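Local coordinates for protein putative oxidoreductase (Klebsiella pneumoniae subsp. pneumoniae MGH 78578, PDB 3E82) that probably acts as a nucleotide-dependent oxidoreductase of the Gfo/Idh/MocA family, with a Rossmann-type domain consistent with NAD binding, at residues D256-E259 and S260-L263; Q299-Y302 and Y303-I306. All coordinates share one frame; numbering follows the deposited sequence.

Contact 1: D256-E259 and S260-L263; sequences DQQE and SQLL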
loop_
_atom_site.group_PDB
_atom_site.type_symbol
_atom_site.label_atom_id
_atom_site.label_comp_id
_atom_site.label_asym_id
_atom_site.label_seq_id
_atom_site.Cartn_x
_atom_site.Cartn_y
_atom_site.Cartn_z
ATOM N N ASP B 256 -18.800 -3.655 3.943
ATOM C CA ASP B 256 -20.256 -3.640 3.885
ATOM C C ASP B 256 -20.732 -5.099 3.991
ATOM O O ASP B 256 -20.047 -6.006 3.521
ATOM C CB ASP B 256 -20.688 -3.019 2.547
ATOM C CG ASP B 256 -22.162 -3.189 2.269
ATOM O OD1 ASP B 256 -22.951 -2.259 2.556
ATOM O OD2 ASP B 256 -22.529 -4.267 1.765
ATOM N N GLN B 257 -21.895 -5.326 4.600
ATOM C CA GLN B 257 -22.409 -6.690 4.773
ATOM C C GLN B 257 -23.591 -7.095 3.884
ATOM O O GLN B 257 -24.190 -8.150 4.107
ATOM C CB GLN B 257 -22.825 -6.929 6.236
ATOM C CG GLN B 257 -24.038 -6.098 6.676
ATOM C CD GLN B 257 -24.803 -6.693 7.865
ATOM O OE1 GLN B 257 -25.562 -5.987 8.536
ATOM N NE2 GLN B 257 -24.618 -7.989 8.117
ATOM N N GLN B 258 -23.935 -6.284 2.891
ATOM C CA GLN B 258 -25.068 -6.631 2.036
ATOM C C GLN B 258 -24.887 -7.973 1.347
ATOM O O GLN B 258 -25.820 -8.774 1.297
ATOM C CB GLN B 258 -25.312 -5.556 0.976
ATOM C CG GLN B 258 -25.764 -4.237 1.539
ATOM C CD GLN B 258 -25.908 -3.188 0.467
ATOM O OE1 GLN B 258 -26.763 -3.296 -0.419
ATOM N NE2 GLN B 258 -25.064 -2.170 0.526
ATOM N N GLU B 259 -23.694 -8.226 0.818
ATOM C CA GLU B 259 -23.461 -9.492 0.139
ATOM C C GLU B 259 -23.708 -10.679 1.069
ATOM O O GLU B 259 -24.381 -11.638 0.690
ATOM C CB GLU B 259 -22.041 -9.565 -0.428
ATOM C CG GLU B 259 -21.819 -10.812 -1.283
ATOM C CD GLU B 259 -20.393 -10.959 -1.785
ATOM O OE1 GLU B 259 -19.477 -11.134 -0.949
ATOM O OE2 GLU B 259 -20.191 -10.906 -3.018
ATOM N N SER B 260 -23.168 -10.615 2.286
ATOM C CA SER B 260 -23.347 -11.698 3.253
ATOM C C SER B 260 -24.819 -11.851 3.583
ATOM O O SER B 260 -25.315 -12.967 3.756
ATOM C CB SER B 260 -22.575 -11.414 4.539
ATOM O OG SER B 260 -21.209 -11.203 4.255
ATOM N N GLN B 261 -25.516 -10.724 3.687
ATOM C CA GLN B 261 -26.935 -10.767 3.978
ATOM C C GLN B 261 -27.660 -11.473 2.821
ATOM O O GLN B 261 -28.484 -12.353 3.052
ATOM C CB GLN B 261 -27.473 -9.347 4.196
ATOM C CG GLN B 261 -26.927 -8.693 5.467
ATOM C CD GLN B 261 -27.534 -7.334 5.741
ATOM O OE1 GLN B 261 -27.396 -6.409 4.944
ATOM N NE2 GLN B 261 -28.212 -7.206 6.877
ATOM N N LEU B 262 -27.335 -11.108 1.583
ATOM C CA LEU B 262 -27.963 -11.730 0.419
ATOM C C LEU B 262 -27.700 -13.228 0.400
ATOM O O LEU B 262 -28.605 -14.020 0.153
ATOM C CB LEU B 262 -27.447 -11.104 -0.883
ATOM C CG LEU B 262 -27.973 -9.717 -1.264
ATOM C CD1 LEU B 262 -27.246 -9.234 -2.525
ATOM C CD2 LEU B 262 -29.499 -9.776 -1.496
ATOM N N LEU B 263 -26.456 -13.617 0.656
ATOM C CA LEU B 263 -26.094 -15.031 0.679
ATOM C C LEU B 263 -26.894 -15.768 1.738
ATOM O O LEU B 263 -27.217 -16.940 1.576
ATOM C CB LEU B 263 -24.600 -15.204 0.970
ATOM C CG LEU B 263 -23.638 -14.832 -0.159
ATOM C CD1 LEU B 263 -22.199 -14.870 0.338
ATOM C CD2 LEU B 263 -23.833 -15.797 -1.316
HETATM O O HOH W 1 -20.920 -8.543 2.796
#
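Gln261 N, Leu262 N and Leu263 N donate to the carbonyls of Gln257, Gln258 and Glu259 in turn, an i to i+4 ladder whose shortest rung, Leu262 N to Gln258 O, is 2.8 Å. Over the first turn the flat amides of Gln257 and Gln261 lie stacked, their planes 10° apart and Gln257 CD 3.5 Å from Gln261 CD. Gln257 reaches this position because its CG sits between its own N and carbonyl carbon (chi1 67°) and the chain then runs out extended. The amide of Gln261 is held from beyond the turn, by Asp272 O at NE2 and Gly274 N at OE1.

Gln257 is the N-cap residue of helix 258-263, and an Asx turn from Asp256 to Gln258 passes through it: Asp256 OD2 takes Gln258 N at 2.7 Å, the donor lying above the carboxylate plane. The other oxygen, OD1, accepts Gln258 NE2 at 2.9 Å, on its syn side but 34° out of the carboxylate plane, so that one carboxylate grips both backbone and side chain of Gln258, whose OE1 accepts from Gln299 N. A water bridges Asp256 O and Ser260 N. Leu262 and Leu263 turn to helix 17-28, where Leu262 meets Thr21 and Phe22 and Leu263 meets Phe17.

Contact 2: Q299-Y302 and Y303-I306; sequences QRQY and YMLI
The rings of Tyr302 and Tyr303, neighbours in sequence, meet in a T-shaped stack, the edge of Tyr302 directed at the face of Tyr303 with planes 87° apart and centroids separated by 5.4 Å. Their first torsions differ: CG of Tyr302 is trans to its backbone N (chi1 178°), whereas CG of Tyr303 lies beside its own N, and this brings Tyr302 CD2 over the centre of the Tyr303 ring. One turn on, Ile306 CG1 rests over a face of the Tyr302 ring in a CH-pi contact, 4.0 Å from the centroid and displaced toward the rim.

On another flank of the turn, selenomethionine Met304 extends through chi2 and bends at chi3, which carries its end back between Arg300 and Gln301. There Met304 SE lies beside two polar groups, 3.5 Å from Gln301 NE2 and 3.8 Å from Arg300 NH1. The side chains of Gln301 and Met304 cross at a slant, with NE2 the amide atom nearest to SE, while the guanidinium is held by a salt bridge from NH1 to Asp298. Leu305 sets CB and CG against Gln301 O, CG at 3.1 Å. Backbone bonds from Met304, Leu305 and Ile306 to the carbonyls four residues earlier form the helical frame.

The first turns of helix 300-310 thus lie against helix 17-28, where Tyr303 packs on Ile27 and its OH bonds to His23, while Tyr302 reaches Ser122 in strand 121-123 of the parallel sheet.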
loop_
_atom_site.group_PDB
_atom_site.type_symbol
_atom_site.label_atom_id
_atom_site.label_comp_id
_atom_site.label_asym_id
_atom_site.label_seq_id
_atom_site.Cartn_x
_atom_site.Cartn_y
_atom_site.Cartn_z
ATOM N N GLN B 299 -27.750 -1.319 -2.054
ATOM C CA GLN B 299 -27.561 -1.430 -3.492
ATOM C C GLN B 299 -28.877 -1.427 -4.289
ATOM O O GLN B 299 -28.859 -1.375 -5.516
ATOM C CB GLN B 299 -26.723 -2.676 -3.826
ATOM C CG GLN B 299 -27.339 -4.003 -3.456
ATOM C CD GLN B 299 -26.346 -5.144 -3.630
ATOM O OE1 GLN B 299 -26.015 -5.534 -4.750
ATOM N NE2 GLN B 299 -25.848 -5.668 -2.512
ATOM N N ARG B 300 -30.015 -1.472 -3.599
ATOM C CA ARG B 300 -31.299 -1.423 -4.291
ATOM C C ARG B 300 -31.349 -0.076 -5.013
ATOM O O ARG B 300 -32.137 0.116 -5.942
ATOM C CB ARG B 300 -32.473 -1.522 -3.298
ATOM C CG ARG B 300 -32.599 -2.857 -2.584
ATOM C CD ARG B 300 -33.632 -2.822 -1.447
ATOM N NE ARG B 300 -34.934 -2.331 -1.896
ATOM C CZ ARG B 300 -35.389 -1.098 -1.690
ATOM N NH1 ARG B 300 -34.646 -0.214 -1.030
ATOM N NH2 ARG B 300 -36.589 -0.746 -2.151
ATOM N N GLN B 301 -30.507 0.861 -4.574
ATOM C CA GLN B 301 -30.454 2.182 -5.183
ATOM C C GLN B 301 -30.137 2.070 -6.671
ATOM O O GLN B 301 -30.641 2.850 -7.477
ATOM C CB GLN B 301 -29.403 3.068 -4.501
ATOM C CG GLN B 301 -29.837 3.671 -3.164
ATOM C CD GLN B 301 -30.992 4.657 -3.307
ATOM O OE1 GLN B 301 -30.951 5.562 -4.138
ATOM N NE2 GLN B 301 -32.022 4.488 -2.486
ATOM N N TYR B 302 -29.300 1.102 -7.039
ATOM C CA TYR B 302 -28.967 0.929 -8.451
ATOM C C TYR B 302 -30.251 0.761 -9.275
ATOM O O TYR B 302 -30.434 1.421 -10.290
ATOM C CB TYR B 302 -28.086 -0.304 -8.665
ATOM C CG TYR B 302 -27.766 -0.543 -10.124
ATOM C CD1 TYR B 302 -26.715 0.133 -10.747
ATOM C CD2 TYR B 302 -28.546 -1.413 -10.905
ATOM C CE1 TYR B 302 -26.443 -0.040 -12.104
ATOM C CE2 TYR B 302 -28.279 -1.592 -12.272
ATOM C CZ TYR B 302 -27.229 -0.899 -12.861
ATOM O OH TYR B 302 -26.967 -1.035 -14.202
ATOM N N TYR B 303 -31.131 -0.132 -8.836
ATOM C CA TYR B 303 -32.375 -0.385 -9.553
ATOM C C TYR B 303 -33.409 0.727 -9.391
ATOM O O TYR B 303 -34.183 0.996 -10.308
ATOM C CB TYR B 303 -32.962 -1.739 -9.136
ATOM C CG TYR B 303 -32.335 -2.900 -9.886
ATOM C CD1 TYR B 303 -32.482 -3.016 -11.267
ATOM C CD2 TYR B 303 -31.565 -3.856 -9.227
ATOM C CE1 TYR B 303 -31.875 -4.055 -11.979
ATOM C CE2 TYR B 303 -30.948 -4.903 -9.928
ATOM C CZ TYR B 303 -31.107 -4.995 -11.306
ATOM O OH TYR B 303 -30.496 -6.009 -12.021
HETATM N N MSE B 304 -33.421 1.382 -8.236
HETATM C CA MSE B 304 -34.360 2.478 -8.023
HETATM C C MSE B 304 -33.987 3.623 -8.961
HETATM O O MSE B 304 -34.855 4.274 -9.545
HETATM C CB MSE B 304 -34.308 2.945 -6.571
HETATM C CG MSE B 304 -34.578 1.836 -5.583
HETATM SE SE MSE B 304 -34.572 2.445 -3.752
HETATM C CE MSE B 304 -32.929 1.699 -3.104
ATOM N N LEU B 305 -32.685 3.849 -9.119
ATOM C CA LEU B 305 -32.208 4.914 -9.996
ATOM C C LEU B 305 -32.364 4.545 -11.475
ATOM O O LEU B 305 -32.698 5.395 -12.303
ATOM C CB LEU B 305 -30.753 5.253 -9.659
ATOM C CG LEU B 305 -30.543 5.862 -8.260
ATOM C CD1 LEU B 305 -29.055 6.016 -7.977
ATOM C CD2 LEU B 305 -31.241 7.225 -8.177
ATOM N N ILE B 306 -32.132 3.278 -11.813
ATOM C CA ILE B 306 -32.295 2.839 -13.198
ATOM C C ILE B 306 -33.782 3.015 -13.531
ATOM O O ILE B 306 -34.148 3.428 -14.637
ATOM C CB ILE B 306 -31.907 1.351 -13.369
ATOM C CG1 ILE B 306 -30.374 1.199 -13.434
ATOM C CG2 ILE B 306 -32.616 0.771 -14.586
ATOM C CD1 ILE B 306 -29.724 1.693 -14.725
#

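How the contacts relate
Contacts 1 and 2 lie in series along the chain, with strands 280-284 and 289-292 between them: contact 1 spans the short helix 258-263 and the turn leading into it, contact 2 the start of helix 300-310, both in the C-terminal alpha/beta domain. They meet directly: Gln258 OE1 probably accepts a hydrogen bond from Gln299 N at 2.7 Å, and Leu262 CD1 packs on Gln299 NE2. Both helices also press on helix 17-28 of the Rossmann-type domain, with Phe22 touched from both sets of residues. Their chemistry differs. Contact 1 is largely polar, built from carboxylate and amide groups, and has solvent-exposed members in Ser260 and Leu263. Contact 2 has no fully exposed residue and adds buried aromatic packing that reaches the parallel sheet.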